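PDB 5C12: gene 2 protein from Enterobacteria phage Sf6, which is the large terminase subunit of the phage, whose nuclease domain, the part in this chain, binds divalent metal ions and probably cuts DNA during packaging. Local coordinates for residues D87-L92 against D99-D104; G111-T116 against I125-F130; Y63-G68 against I94-D99. The protein carries 1 engineered substitution. All blocks are in the same frame, centred on the assembly; numbering follows the deposited sequence.

Interaction 1 of 3, residues D87-L92 against D99-D104; sequences DWATSL and DHYLWD. With MG (magnesium ion), chain B.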
ATOM      1  N   ASP A  87      13.714  12.353   1.942  1.00 15.06           N
ATOM      2  CA  ASP A  87      13.608  13.645   1.254  1.00 17.99           C
ATOM      3  C   ASP A  87      12.877  13.452  -0.073  1.00 18.05           C
ATOM      4  O   ASP A  87      11.974  14.204  -0.439  1.00 16.86           O
ATOM      5  CB  ASP A  87      14.975  14.227   0.973  1.00 16.96           C
ATOM      6  CG  ASP A  87      14.896  15.602   0.346  1.00 37.78           C
ATOM      7  OD1 ASP A  87      14.144  16.450   0.874  1.00 50.27           O
ATOM      8  OD2 ASP A  87      15.580  15.836  -0.675  1.00 68.80           O
ATOM      9  N   TRP A  88      13.276  12.418  -0.795  1.00 16.58           N
ATOM     10  CA  TRP A  88      12.640  12.085  -2.064  1.00 16.20           C
ATOM     11  C   TRP A  88      11.143  11.838  -1.908  1.00 13.45           C
ATOM     12  O   TRP A  88      10.315  12.393  -2.646  1.00 14.12           O
ATOM     13  CB  TRP A  88      13.367  10.875  -2.652  1.00 14.70           C
ATOM     14  CG  TRP A  88      12.615  10.151  -3.765  1.00 15.94           C
ATOM     15  CD1 TRP A  88      12.462  10.568  -5.062  1.00 18.51           C
ATOM     16  CD2 TRP A  88      11.989   8.878  -3.676  1.00 13.30           C
ATOM     17  NE1 TRP A  88      11.741   9.630  -5.770  1.00 15.99           N
ATOM     18  CE2 TRP A  88      11.456   8.582  -4.949  1.00 13.21           C
ATOM     19  CE3 TRP A  88      11.802   7.952  -2.643  1.00 12.87           C
ATOM     20  CZ2 TRP A  88      10.756   7.414  -5.205  1.00 13.45           C
ATOM     21  CZ3 TRP A  88      11.109   6.805  -2.905  1.00 15.48           C
ATOM     22  CH2 TRP A  88      10.580   6.551  -4.176  1.00 13.09           C
ATOM     23  N   ALA A  89      10.771  10.996  -0.945  1.00 12.72           N
ATOM     24  CA  ALA A  89       9.388  10.589  -0.789  1.00 14.15           C
ATOM     25  C   ALA A  89       8.510  11.715  -0.273  1.00 11.73           C
ATOM     26  O   ALA A  89       7.381  11.882  -0.712  1.00 12.90           O
ATOM     27  CB  ALA A  89       9.307   9.422   0.146  1.00 14.33           C
ATOM     28  N   THR A  90       9.032  12.498   0.668  1.00 13.84           N
ATOM     29  CA  THR A  90       8.250  13.613   1.182  1.00 14.69           C
ATOM     30  C   THR A  90       8.084  14.694   0.122  1.00 14.38           C
ATOM     31  O   THR A  90       7.040  15.333   0.038  1.00 15.28           O
ATOM     32  CB  THR A  90       8.842  14.219   2.489  1.00 16.08           C
ATOM     33  OG1 THR A  90      10.203  14.618   2.302  1.00 16.38           O
ATOM     34  CG2 THR A  90       8.747  13.189   3.628  1.00 14.41           C
ATOM     35  N   SER A  91       9.109  14.902  -0.696  1.00 15.03           N
ATOM     36  CA  SER A  91       8.979  15.835  -1.811  1.00 16.55           C
ATOM     37  C   SER A  91       7.926  15.356  -2.806  1.00 15.03           C
ATOM     38  O   SER A  91       7.142  16.153  -3.304  1.00 15.92           O
ATOM     39  CB  SER A  91      10.321  16.039  -2.492  1.00 17.65           C
ATOM     40  OG  SER A  91      11.147  16.847  -1.669  1.00 20.85           O
ATOM     41  N   LEU A  92       7.880  14.059  -3.088  1.00 13.31           N
ATOM     42  CA  LEU A  92       6.791  13.519  -3.924  1.00 12.48           C
ATOM     43  C   LEU A  92       5.419  13.752  -3.293  1.00 15.00           C
ATOM     44  O   LEU A  92       4.468  14.121  -3.979  1.00 14.38           O
ATOM     45  CB  LEU A  92       6.990  12.030  -4.246  1.00 12.71           C
ATOM     46  CG  LEU A  92       8.073  11.720  -5.288  1.00 14.95           C
ATOM     47  CD1 LEU A  92       8.230  10.213  -5.368  1.00 19.11           C
ATOM     48  CD2 LEU A  92       7.724  12.319  -6.635  1.00 15.17           C
ATOM     49  N   ASP A  99      -2.639  14.802   1.548  1.00 13.07           N
ATOM     50  CA  ASP A  99      -3.222  15.187   2.825  1.00 11.78           C
ATOM     51  C   ASP A  99      -2.606  14.370   3.944  1.00 15.62           C
ATOM     52  O   ASP A  99      -2.488  14.839   5.068  1.00 17.11           O
ATOM     53  CB  ASP A  99      -4.739  14.963   2.787  1.00 14.82           C
ATOM     54  CG  ASP A  99      -5.414  15.822   1.748  1.00 18.80           C
ATOM     55  OD1 ASP A  99      -5.357  17.056   1.863  1.00 19.40           O
ATOM     56  OD2 ASP A  99      -5.994  15.279   0.786  1.00 17.06           O
ATOM     57  N   HIS A 100      -2.202  13.145   3.636  1.00 13.50           N
ATOM     58  CA  HIS A 100      -1.670  12.202   4.606  1.00 12.55           C
ATOM     59  C   HIS A 100      -0.498  11.468   4.004  1.00 12.83           C
ATOM     60  O   HIS A 100      -0.570  10.996   2.877  1.00 13.54           O
ATOM     61  CB  HIS A 100      -2.747  11.194   4.999  1.00 13.21           C
ATOM     62  CG  HIS A 100      -4.016  11.820   5.463  1.00 13.99           C
ATOM     63  ND1 HIS A 100      -4.143  12.421   6.695  1.00 24.27           N
ATOM     64  CD2 HIS A 100      -5.226  11.936   4.864  1.00 20.85           C
ATOM     65  CE1 HIS A 100      -5.374  12.880   6.833  1.00 23.65           C
ATOM     66  NE2 HIS A 100      -6.054  12.593   5.738  1.00 27.54           N
ATOM     67  N   TYR A 101       0.562  11.322   4.775  1.00 11.80           N
ATOM     68  CA  TYR A 101       1.753  10.591   4.382  1.00 10.41           C
ATOM     69  C   TYR A 101       2.047   9.560   5.448  1.00 10.21           C
ATOM     70  O   TYR A 101       2.020   9.885   6.642  1.00 13.50           O
ATOM     71  CB  TYR A 101       2.920  11.540   4.299  1.00 14.07           C
ATOM     72  CG  TYR A 101       4.273  10.941   4.094  1.00 10.58           C
ATOM     73  CD1 TYR A 101       5.109  10.692   5.157  1.00 11.81           C
ATOM     74  CD2 TYR A 101       4.767  10.706   2.807  1.00 12.93           C
ATOM     75  CE1 TYR A 101       6.362  10.182   4.976  1.00 10.55           C
ATOM     76  CE2 TYR A 101       6.026  10.201   2.615  1.00 11.59           C
ATOM     77  CZ  TYR A 101       6.827   9.936   3.709  1.00 10.51           C
ATOM     78  OH  TYR A 101       8.110   9.464   3.571  1.00 13.05           O
ATOM     79  N   LEU A 102       2.331   8.339   5.016  1.00 10.09           N
ATOM     80  CA  LEU A 102       2.769   7.269   5.902  1.00  8.62           C
ATOM     81  C   LEU A 102       4.122   6.752   5.470  1.00 10.02           C
ATOM     82  O   LEU A 102       4.501   6.867   4.297  1.00 11.07           O
ATOM     83  CB  LEU A 102       1.771   6.116   5.920  1.00  9.53           C
ATOM     84  CG  LEU A 102       0.325   6.476   6.270  1.00 12.00           C
ATOM     85  CD1 LEU A 102      -0.452   6.743   4.990  1.00 12.55           C
ATOM     86  CD2 LEU A 102      -0.338   5.354   7.058  1.00 14.40           C
ATOM     87  N   TRP A 103       4.873   6.179   6.407  1.00 10.62           N
ATOM     88  CA  TRP A 103       6.084   5.482   6.031  1.00 10.88           C
ATOM     89  C   TRP A 103       6.317   4.319   6.966  1.00 11.56           C
ATOM     90  O   TRP A 103       5.841   4.332   8.106  1.00 12.50           O
ATOM     91  CB  TRP A 103       7.294   6.426   6.023  1.00 11.71           C
ATOM     92  CG  TRP A 103       7.922   6.640   7.372  1.00 11.28           C
ATOM     93  CD1 TRP A 103       9.037   6.026   7.853  1.00 13.81           C
ATOM     94  CD2 TRP A 103       7.481   7.539   8.404  1.00 12.88           C
ATOM     95  NE1 TRP A 103       9.312   6.470   9.127  1.00 14.41           N
ATOM     96  CE2 TRP A 103       8.363   7.390   9.487  1.00 14.17           C
ATOM     97  CE3 TRP A 103       6.409   8.423   8.522  1.00 13.65           C
ATOM     98  CZ2 TRP A 103       8.222   8.114  10.666  1.00 14.44           C
ATOM     99  CZ3 TRP A 103       6.251   9.118   9.698  1.00 15.81           C
ATOM    100  CH2 TRP A 103       7.161   8.973  10.752  1.00 13.19           C
ATOM    101  N   ASP A 104       7.052   3.323   6.492  1.00  9.91           N
ATOM    102  CA  ASP A 104       7.345   2.138   7.275  1.00 11.66           C
ATOM    103  C   ASP A 104       8.415   2.454   8.304  1.00 12.45           C
ATOM    104  O   ASP A 104       9.554   2.763   7.972  1.00 13.94           O
ATOM    105  CB  ASP A 104       7.795   1.001   6.358  1.00 13.29           C
ATOM    106  CG  ASP A 104       8.190  -0.251   7.101  1.00 15.11           C
ATOM    107  OD1 ASP A 104       7.919  -0.380   8.312  1.00 14.77           O
ATOM    108  OD2 ASP A 104       8.800  -1.132   6.463  1.00 15.97           O
TER
HETATM  109 MG    MG B 800       9.507  -1.950   4.754  0.96 45.48          MG
HETATM  110  O   HOH W   1       7.724  -2.491   4.326  1.00 21.59           O
HETATM  111  O   HOH W   2      10.567  -2.423   3.528  1.00 19.60           O
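Thr90 lays its methyl group over one face of the Tyr101 ring in a CH-pi contact, CG2 lying 4.2 Å from the ring centroid and 28° off the ring normal. Beside it, Ala89 meets the phenol end of the same ring, with its CB 3.6 Å from Tyr101 OH, so two consecutive helix residues share one aromatic side chain. The Thr90 methyl stands anti to the carbonyl carbon, which turns it to the ring, while OG1 (chi1 56°) turns back along the helix and hydrogen-bonds to Ala86 O one turn earlier. The polar branch is thereby satisfied inside its own helix, and it is the methyl branch that meets the strand residue. Tyr101 reaches across with CG anti to the backbone N (chi1 172°), and Phe120 packs edge-to-face with its ring. Three residues further along, at the end of strand 100-104, Asp104 OD2 binds a magnesium ion at 2.0 Å, while OD1 is bonded to Asp106 N. The buried contact thus seats helix 82-95 on strand 100-104, the neighbour of the edge strand 126-130: strand 47-52 touches Ala89 and Tyr101 through His51, strand 61-67 borders the helix through Tyr63, and helix 113-119 adjoins through Thr116 and Ala119.

Interaction 2 of 3, residues G111-T116 against I125-F130; sequences GLRRQT and ITATMF
Arg113 grips the backbone carbonyl of Ala127 end-on, tying the helix of a beta-alpha-beta crossover (strand 100-104, helix 113-119, strand 126-130) to its second strand, which is the outermost on this side of the sheet. Both terminal nitrogens converge on one oxygen: NH1 of Arg113 lies 2.9 Å from Ala127 O, and NH2 of Arg113 lies 3.1 Å from the same atom. The oxygen sits at the edge of the guanidinium group, close to its plane, so the flat group is aimed squarely at its acceptor. Seen from the carbonyl the approach is less regular, for NH1 stands well above its plane, NH2 is tilted less steeply from it, and the two come from the same face. The fork also bends both bonds, with N-H...O angles of 151° and 141°. An extended chain from CG to NE carries the charge from the helix across to the strand. Arg113 is exposed and was modelled in two conformations; the grip described belongs to one of them.

Deeper in, the contact is apolar. Thr116, one helical turn on, points its methyl at Ala127, CG2 to CB 3.8 Å, and Ala127 is thus met by the methyl on its side chain and by the arginine at its carbonyl. The backbone N of Met129 lies at the edge of the guanidinium, while its side chain packs on Trp103, which Arg113 also touches; Tyr101 of the first strand borders Thr116. What frees the Thr116 methyl for the strand is its chi1 of -60°, which places CG2 anti to the backbone N and sends the hydroxyl back along the helix. There Leu112 O takes two bonds from Thr116, one from N at 2.9 Å and one from OG1 at 2.7 Å.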
ATOM      1  N   GLY A 111      13.540   5.982  12.691  1.00 18.03           N
ATOM      2  CA  GLY A 111      14.014   7.266  13.177  1.00 21.28           C
ATOM      3  C   GLY A 111      13.693   8.466  12.304  1.00 18.88           C
ATOM      4  O   GLY A 111      14.219   9.561  12.553  1.00 20.61           O
ATOM      5  N   LEU A 112      12.834   8.276  11.302  1.00 18.50           N
ATOM      6  CA  LEU A 112      12.591   9.306  10.292  1.00 15.08           C
ATOM      7  C   LEU A 112      11.536  10.358  10.640  1.00 15.92           C
ATOM      8  O   LEU A 112      11.264  11.241   9.832  1.00 15.47           O
ATOM      9  CB  LEU A 112      12.183   8.643   8.971  1.00 14.93           C
ATOM     10  CG  LEU A 112      13.304   7.853   8.304  1.00 19.22           C
ATOM     11  CD1 LEU A 112      12.774   7.130   7.068  1.00 17.09           C
ATOM     12  CD2 LEU A 112      14.440   8.773   7.928  1.00 21.82           C
ATOM     13  N   ARG A 113      10.949  10.335  11.831  1.00 17.19           N
ATOM     14  CA  ARG A 113       9.845  11.260  12.070  0.54 14.41           C
ATOM     15  C   ARG A 113      10.306  12.717  12.078  1.00 15.34           C
ATOM     16  O   ARG A 113       9.635  13.556  11.510  1.00 16.28           O
ATOM     17  CB  ARG A 113       9.052  10.964  13.345  0.54 14.51           C
ATOM     18  CG  ARG A 113       7.849  11.892  13.429  0.54 14.46           C
ATOM     19  CD  ARG A 113       6.874  11.672  14.580  0.54 19.93           C
ATOM     20  NE  ARG A 113       5.704  12.527  14.358  0.54 14.55           N
ATOM     21  CZ  ARG A 113       4.688  12.215  13.554  0.54 15.16           C
ATOM     22  NH1 ARG A 113       4.647  11.039  12.977  0.54 15.79           N
ATOM     23  NH2 ARG A 113       3.687  13.060  13.382  0.54 24.98           N
ATOM     24  N   ARG A 114      11.434  13.031  12.708  1.00 16.40           N
ATOM     25  CA  ARG A 114      11.874  14.421  12.733  1.00 17.42           C
ATOM     26  C   ARG A 114      12.079  14.970  11.316  1.00 17.24           C
ATOM     27  O   ARG A 114      11.596  16.049  10.977  1.00 19.48           O
ATOM     28  CB  ARG A 114      13.158  14.566  13.560  1.00 18.69           C
ATOM     29  CG  ARG A 114      13.758  15.927  13.474  1.00 19.86           C
ATOM     30  CD  ARG A 114      15.129  15.987  14.193  1.00 21.21           C
ATOM     31  NE  ARG A 114      16.051  16.622  13.271  1.00 59.58           N
ATOM     32  CZ  ARG A 114      17.130  16.053  12.762  1.00 22.10           C
ATOM     33  NH1 ARG A 114      17.521  14.844  13.152  1.00 27.67           N
ATOM     34  NH2 ARG A 114      17.893  16.742  11.931  1.00 59.62           N
ATOM     35  N   GLN A 115      12.772  14.214  10.470  1.00 17.02           N
ATOM     36  CA  GLN A 115      13.037  14.673   9.121  1.00 17.79           C
ATOM     37  C   GLN A 115      11.738  14.810   8.352  1.00 15.92           C
ATOM     38  O   GLN A 115      11.548  15.738   7.568  1.00 17.11           O
ATOM     39  CB  GLN A 115      13.968  13.709   8.396  1.00 21.22           C
ATOM     40  CG  GLN A 115      14.229  14.108   6.961  1.00 22.56           C
ATOM     41  CD  GLN A 115      15.125  13.132   6.237  1.00 28.15           C
ATOM     42  OE1 GLN A 115      15.637  12.174   6.828  1.00 22.47           O
ATOM     43  NE2 GLN A 115      15.350  13.389   4.954  1.00 25.20           N
ATOM     44  N   THR A 116      10.842  13.865   8.565  1.00 15.52           N
ATOM     45  CA  THR A 116       9.572  13.879   7.871  1.00 14.09           C
ATOM     46  C   THR A 116       8.742  15.089   8.254  1.00 17.18           C
ATOM     47  O   THR A 116       8.218  15.789   7.380  1.00 17.27           O
ATOM     48  CB  THR A 116       8.816  12.592   8.137  1.00 14.99           C
ATOM     49  OG1 THR A 116       9.607  11.490   7.677  1.00 15.95           O
ATOM     50  CG2 THR A 116       7.487  12.596   7.452  1.00 12.81           C
ATOM     51  N   ILE A 125      -0.082  18.519   5.871  1.00 21.48           N
ATOM     52  CA  ILE A 125       0.155  17.106   5.566  1.00 17.87           C
ATOM     53  C   ILE A 125       0.453  16.387   6.857  1.00 18.10           C
ATOM     54  O   ILE A 125       1.383  16.768   7.588  1.00 18.54           O
ATOM     55  CB  ILE A 125       1.351  16.921   4.624  1.00 18.61           C
ATOM     56  CG1 ILE A 125       1.190  17.823   3.409  1.00 19.02           C
ATOM     57  CG2 ILE A 125       1.496  15.455   4.255  1.00 17.21           C
ATOM     58  CD1 ILE A 125       2.325  17.751   2.449  1.00 20.35           C
ATOM     59  N   THR A 126      -0.363  15.390   7.177  1.00 16.60           N
ATOM     60  CA  THR A 126      -0.121  14.588   8.360  1.00 12.71           C
ATOM     61  C   THR A 126       0.955  13.559   8.060  1.00 16.36           C
ATOM     62  O   THR A 126       1.116  13.124   6.923  1.00 17.86           O
ATOM     63  CB  THR A 126      -1.373  13.852   8.834  1.00 17.37           C
ATOM     64  OG1 THR A 126      -1.785  12.912   7.832  1.00 21.49           O
ATOM     65  CG2 THR A 126      -2.487  14.836   9.120  1.00 21.18           C
ATOM     66  N   ALA A 127       1.690  13.168   9.088  1.00 15.88           N
ATOM     67  CA  ALA A 127       2.738  12.169   8.975  1.00 12.32           C
ATOM     68  C   ALA A 127       2.467  11.070   9.984  1.00 12.33           C
ATOM     69  O   ALA A 127       2.370  11.342  11.188  1.00 15.19           O
ATOM     70  CB  ALA A 127       4.104  12.788   9.225  1.00 16.43           C
ATOM     71  N   THR A 128       2.345   9.837   9.503  1.00 13.85           N
ATOM     72  CA  THR A 128       2.019   8.688  10.345  1.00 11.56           C
ATOM     73  C   THR A 128       3.027   7.576  10.144  1.00 14.82           C
ATOM     74  O   THR A 128       3.306   7.195   8.990  1.00 12.87           O
ATOM     75  CB  THR A 128       0.609   8.175  10.023  1.00 14.23           C
ATOM     76  OG1 THR A 128      -0.333   9.202  10.330  1.00 18.03           O
ATOM     77  CG2 THR A 128       0.296   6.916  10.815  1.00 17.20           C
ATOM     78  N   MET A 129       3.601   7.074  11.237  1.00 13.09           N
ATOM     79  CA  MET A 129       4.538   5.972  11.135  1.00 11.58           C
ATOM     80  C   MET A 129       3.709   4.707  11.094  1.00 16.22           C
ATOM     81  O   MET A 129       2.886   4.470  11.968  1.00 19.67           O
ATOM     82  CB  MET A 129       5.512   5.927  12.319  1.00 16.04           C
ATOM     83  CG  MET A 129       6.338   4.631  12.319  1.00 17.19           C
ATOM     84  SD  MET A 129       7.522   4.522  13.673  1.00 24.41           S
ATOM     85  CE  MET A 129       8.524   5.775  13.061  1.00 15.51           C
ATOM     86  N   PHE A 130       3.936   3.895  10.079  1.00 12.50           N
ATOM     87  CA  PHE A 130       3.270   2.612   9.938  1.00 13.48           C
ATOM     88  C   PHE A 130       4.175   1.517  10.437  1.00 13.26           C
ATOM     89  O   PHE A 130       5.341   1.456  10.049  1.00 14.46           O
ATOM     90  CB  PHE A 130       2.955   2.393   8.457  1.00 12.77           C
ATOM     91  CG  PHE A 130       2.193   1.123   8.159  1.00 11.16           C
ATOM     92  CD1 PHE A 130       2.853  -0.078   8.022  1.00 11.54           C
ATOM     93  CD2 PHE A 130       0.820   1.168   8.007  1.00 14.94           C
ATOM     94  CE1 PHE A 130       2.142  -1.227   7.709  1.00 14.26           C
ATOM     95  CE2 PHE A 130       0.107   0.014   7.714  1.00 13.75           C
ATOM     96  CZ  PHE A 130       0.776  -1.164   7.601  1.00 11.09           C
TER

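Interaction 3 of 3, residues Y63-G68 against I94-D99; sequences YASRHG and IEDGAD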
ATOM      1  N   TYR A  63       7.447   4.360  -3.239  1.00 10.80           N
ATOM      2  CA  TYR A  63       6.463   5.391  -2.969  1.00 10.81           C
ATOM      3  C   TYR A  63       5.197   5.102  -3.741  1.00 11.47           C
ATOM      4  O   TYR A  63       5.246   4.647  -4.872  1.00 11.58           O
ATOM      5  CB  TYR A  63       7.010   6.749  -3.375  1.00 12.74           C
ATOM      6  CG  TYR A  63       6.029   7.892  -3.313  1.00 11.95           C
ATOM      7  CD1 TYR A  63       5.162   8.150  -4.348  1.00 12.87           C
ATOM      8  CD2 TYR A  63       5.965   8.713  -2.207  1.00 10.82           C
ATOM      9  CE1 TYR A  63       4.266   9.193  -4.296  1.00  9.71           C
ATOM     10  CE2 TYR A  63       5.085   9.747  -2.148  1.00 10.71           C
ATOM     11  CZ  TYR A  63       4.232   9.991  -3.176  1.00 10.37           C
ATOM     12  OH  TYR A  63       3.376  11.075  -3.101  1.00 13.44           O
ATOM     13  N   ALA A  64       4.068   5.388  -3.126  1.00 10.59           N
ATOM     14  CA  ALA A  64       2.781   5.242  -3.791  1.00 10.71           C
ATOM     15  C   ALA A  64       1.879   6.367  -3.361  1.00 12.51           C
ATOM     16  O   ALA A  64       1.990   6.841  -2.233  1.00 12.34           O
ATOM     17  CB  ALA A  64       2.157   3.908  -3.460  1.00 11.35           C
ATOM     18  N   SER A  65       0.996   6.816  -4.244  1.00 10.64           N
ATOM     19  CA  SER A  65       0.019   7.814  -3.864  1.00 12.08           C
ATOM     20  C   SER A  65      -1.298   7.550  -4.556  1.00 10.25           C
ATOM     21  O   SER A  65      -1.321   7.112  -5.711  1.00 12.34           O
ATOM     22  CB  SER A  65       0.512   9.211  -4.224  1.00 13.70           C
ATOM     23  OG  SER A  65      -0.373  10.197  -3.740  1.00 16.85           O
ATOM     24  N   ARG A  66      -2.387   7.834  -3.852  1.00 10.08           N
ATOM     25  CA  ARG A  66      -3.713   7.750  -4.444  1.00 10.33           C
ATOM     26  C   ARG A  66      -4.535   8.961  -4.076  1.00 12.78           C
ATOM     27  O   ARG A  66      -4.326   9.584  -3.020  1.00 11.77           O
ATOM     28  CB  ARG A  66      -4.413   6.486  -3.955  1.00 10.71           C
ATOM     29  CG  ARG A  66      -4.748   6.447  -2.476  1.00  9.93           C
ATOM     30  CD  ARG A  66      -5.297   5.103  -2.047  1.00 10.67           C
ATOM     31  NE  ARG A  66      -5.513   4.999  -0.601  1.00 11.70           N
ATOM     32  CZ  ARG A  66      -6.663   5.188   0.027  1.00 12.43           C
ATOM     33  NH1 ARG A  66      -7.773   5.517  -0.629  1.00 13.55           N
ATOM     34  NH2 ARG A  66      -6.723   5.014   1.337  1.00 12.68           N
ATOM     35  N   HIS A  67      -5.497   9.273  -4.923  1.00 11.86           N
ATOM     36  CA  HIS A  67      -6.514  10.262  -4.654  1.00 12.01           C
ATOM     37  C   HIS A  67      -7.782   9.448  -4.511  1.00 12.13           C
ATOM     38  O   HIS A  67      -8.276   8.892  -5.489  1.00 11.14           O
ATOM     39  CB  HIS A  67      -6.607  11.263  -5.807  1.00 13.17           C
ATOM     40  CG  HIS A  67      -7.708  12.262  -5.654  1.00 13.43           C
ATOM     41  ND1 HIS A  67      -8.075  13.127  -6.668  1.00 18.70           N
ATOM     42  CD2 HIS A  67      -8.531  12.532  -4.615  1.00 15.00           C
ATOM     43  CE1 HIS A  67      -9.077  13.883  -6.259  1.00 22.19           C
ATOM     44  NE2 HIS A  67      -9.366  13.549  -5.015  1.00 20.46           N
ATOM     45  N   GLY A  68      -8.313   9.334  -3.295  1.00 12.69           N
ATOM     46  CA  GLY A  68      -9.410   8.418  -3.077  1.00 15.17           C
ATOM     47  C   GLY A  68      -9.058   7.033  -3.575  1.00 10.55           C
ATOM     48  O   GLY A  68      -8.022   6.467  -3.259  1.00 11.92           O
ATOM     49  N   ILE A  94       4.531  16.144  -1.305  1.00 15.30           N
ATOM     50  CA  ILE A  94       4.218  17.532  -1.541  1.00 15.49           C
ATOM     51  C   ILE A  94       3.760  17.768  -2.986  1.00 17.96           C
ATOM     52  O   ILE A  94       2.743  18.430  -3.219  1.00 18.15           O
ATOM     53  CB  ILE A  94       5.423  18.406  -1.166  1.00 15.32           C
ATOM     54  CG1 ILE A  94       5.615  18.350   0.348  1.00 16.42           C
ATOM     55  CG2 ILE A  94       5.232  19.852  -1.645  1.00 18.93           C
ATOM     56  CD1 ILE A  94       6.972  18.828   0.772  1.00 19.99           C
ATOM     57  N   GLU A  95       4.499  17.227  -3.950  1.00 17.34           N
ATOM     58  CA  GLU A  95       4.166  17.385  -5.366  1.00 16.92           C
ATOM     59  C   GLU A  95       2.773  16.824  -5.675  1.00 18.28           C
ATOM     60  O   GLU A  95       2.033  17.385  -6.500  1.00 19.87           O
ATOM     61  CB  GLU A  95       5.235  16.694  -6.209  1.00 16.99           C
ATOM     62  CG  GLU A  95       5.064  16.847  -7.699  1.00 22.69           C
ATOM     63  CD  GLU A  95       6.223  16.261  -8.494  1.00 50.99           C
ATOM     64  OE1 GLU A  95       7.180  15.740  -7.883  1.00 32.27           O
ATOM     65  OE2 GLU A  95       6.180  16.324  -9.739  1.00 47.31           O
ATOM     66  N   ASP A  96       2.410  15.748  -4.981  1.00 14.48           N
ATOM     67  CA  ASP A  96       1.148  15.065  -5.202  1.00 13.64           C
ATOM     68  C   ASP A  96      -0.019  15.679  -4.433  1.00 13.44           C
ATOM     69  O   ASP A  96      -1.153  15.218  -4.571  1.00 17.81           O
ATOM     70  CB  ASP A  96       1.270  13.586  -4.823  1.00 14.21           C
ATOM     71  CG  ASP A  96       2.042  12.780  -5.859  1.00 18.44           C
ATOM     72  OD1 ASP A  96       2.096  13.226  -7.023  1.00 17.99           O
ATOM     73  OD2 ASP A  96       2.618  11.729  -5.499  1.00 15.28           O
ATOM     74  N   GLY A  97       0.245  16.695  -3.628  1.00 15.55           N
ATOM     75  CA  GLY A  97      -0.801  17.351  -2.857  1.00 16.50           C
ATOM     76  C   GLY A  97      -1.370  16.443  -1.781  1.00 15.21           C
ATOM     77  O   GLY A  97      -2.567  16.471  -1.495  1.00 17.89           O
ATOM     78  N   ALA A  98      -0.514  15.617  -1.187  1.00 14.19           N
ATOM     79  CA  ALA A  98      -0.947  14.701  -0.152  1.00 12.27           C
ATOM     80  C   ALA A  98      -1.581  15.412   1.026  1.00 15.22           C
ATOM     81  O   ALA A  98      -1.110  16.460   1.462  1.00 16.44           O
ATOM     82  CB  ALA A  98       0.207  13.827   0.330  1.00 14.19           C
ATOM     83  N   ASP A  99      -2.639  14.802   1.548  1.00 13.07           N
ATOM     84  CA  ASP A  99      -3.222  15.187   2.825  1.00 11.78           C
ATOM     85  C   ASP A  99      -2.606  14.370   3.944  1.00 15.62           C
ATOM     86  O   ASP A  99      -2.488  14.839   5.068  1.00 17.11           O
ATOM     87  CB  ASP A  99      -4.739  14.963   2.787  1.00 14.82           C
ATOM     88  CG  ASP A  99      -5.414  15.822   1.748  1.00 18.80           C
ATOM     89  OD1 ASP A  99      -5.357  17.056   1.863  1.00 19.40           O
ATOM     90  OD2 ASP A  99      -5.994  15.279   0.786  1.00 17.06           O
TER
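This is a buried polar contact in which the C-terminal end of helix 82-95 is fastened to strand 61-67, an inner strand of the central sheet, by a hydrogen bond between a tyrosine and an aspartate that approach from opposite directions. Tyr63 OH donates a hydrogen bond of 2.6 Å to Asp96 OD2. The carboxylate oxygen lies at the edge of the phenol ring, near its plane, and the two flat groups are turned 39° against each other. On the aspartate the donor arrives on the anti side of OD2, 19° out of the carboxylate plane. Tyr63 extends to it with CG anti to the backbone N (chi1 173°).

Two positions along the strand, Ser65 sits on the same side of the sheet and brings its CB to 3.5 Å from Asp96 OD2. Its hydroxyl is engaged elsewhere, bonded to Ser49 OG of the neighbouring strand, and that same serine oxygen is also hydrogen-bonded to Tyr63 OH. The other carboxylate oxygen, Asp96 OD1, forms a salt bridge with Arg73 from strand 70-77, a pairing that would favour the ionised aspartate and a strong bond from the tyrosine. Lys72 adds a hydrogen bond to Asp96 O.

The chain leaves the helix immediately beyond. Gly97, at positive phi, carries the Schellman motif that ends it, with Gly97 N bonded to Ile94 O at 3.1 Å, and the following residues turn toward strand 100-104. Asp96 is therefore held at the very turn where the helix gives way to that strand. A helix laid across one face of a sheet whose first three strands run antiparallel, followed by a strand parallel to the first, is the core of the RNase H-like fold, consistent with a terminase nuclease domain.

From the N terminus, interaction 3 opens first, on strand 61-67, and closes at 94-99, where helix 82-95 ends; the enclosed chain includes the hairpin partner strand 70-77 and most of that helix. Interaction 1 opens inside this loop, at 87-92, and closes at 99-104, so the two cross and share Asp99. Interaction 2 follows in series, its 111-116 and 125-130 segments joining helix 113-119 to the next strand. Interactions 1 and 3 fix helix 82-95 on two different strands, while interaction 2 adds the edge strand, which pairs with 100-104 through Trp103 O and Phe130 N. All three reach the one sheet.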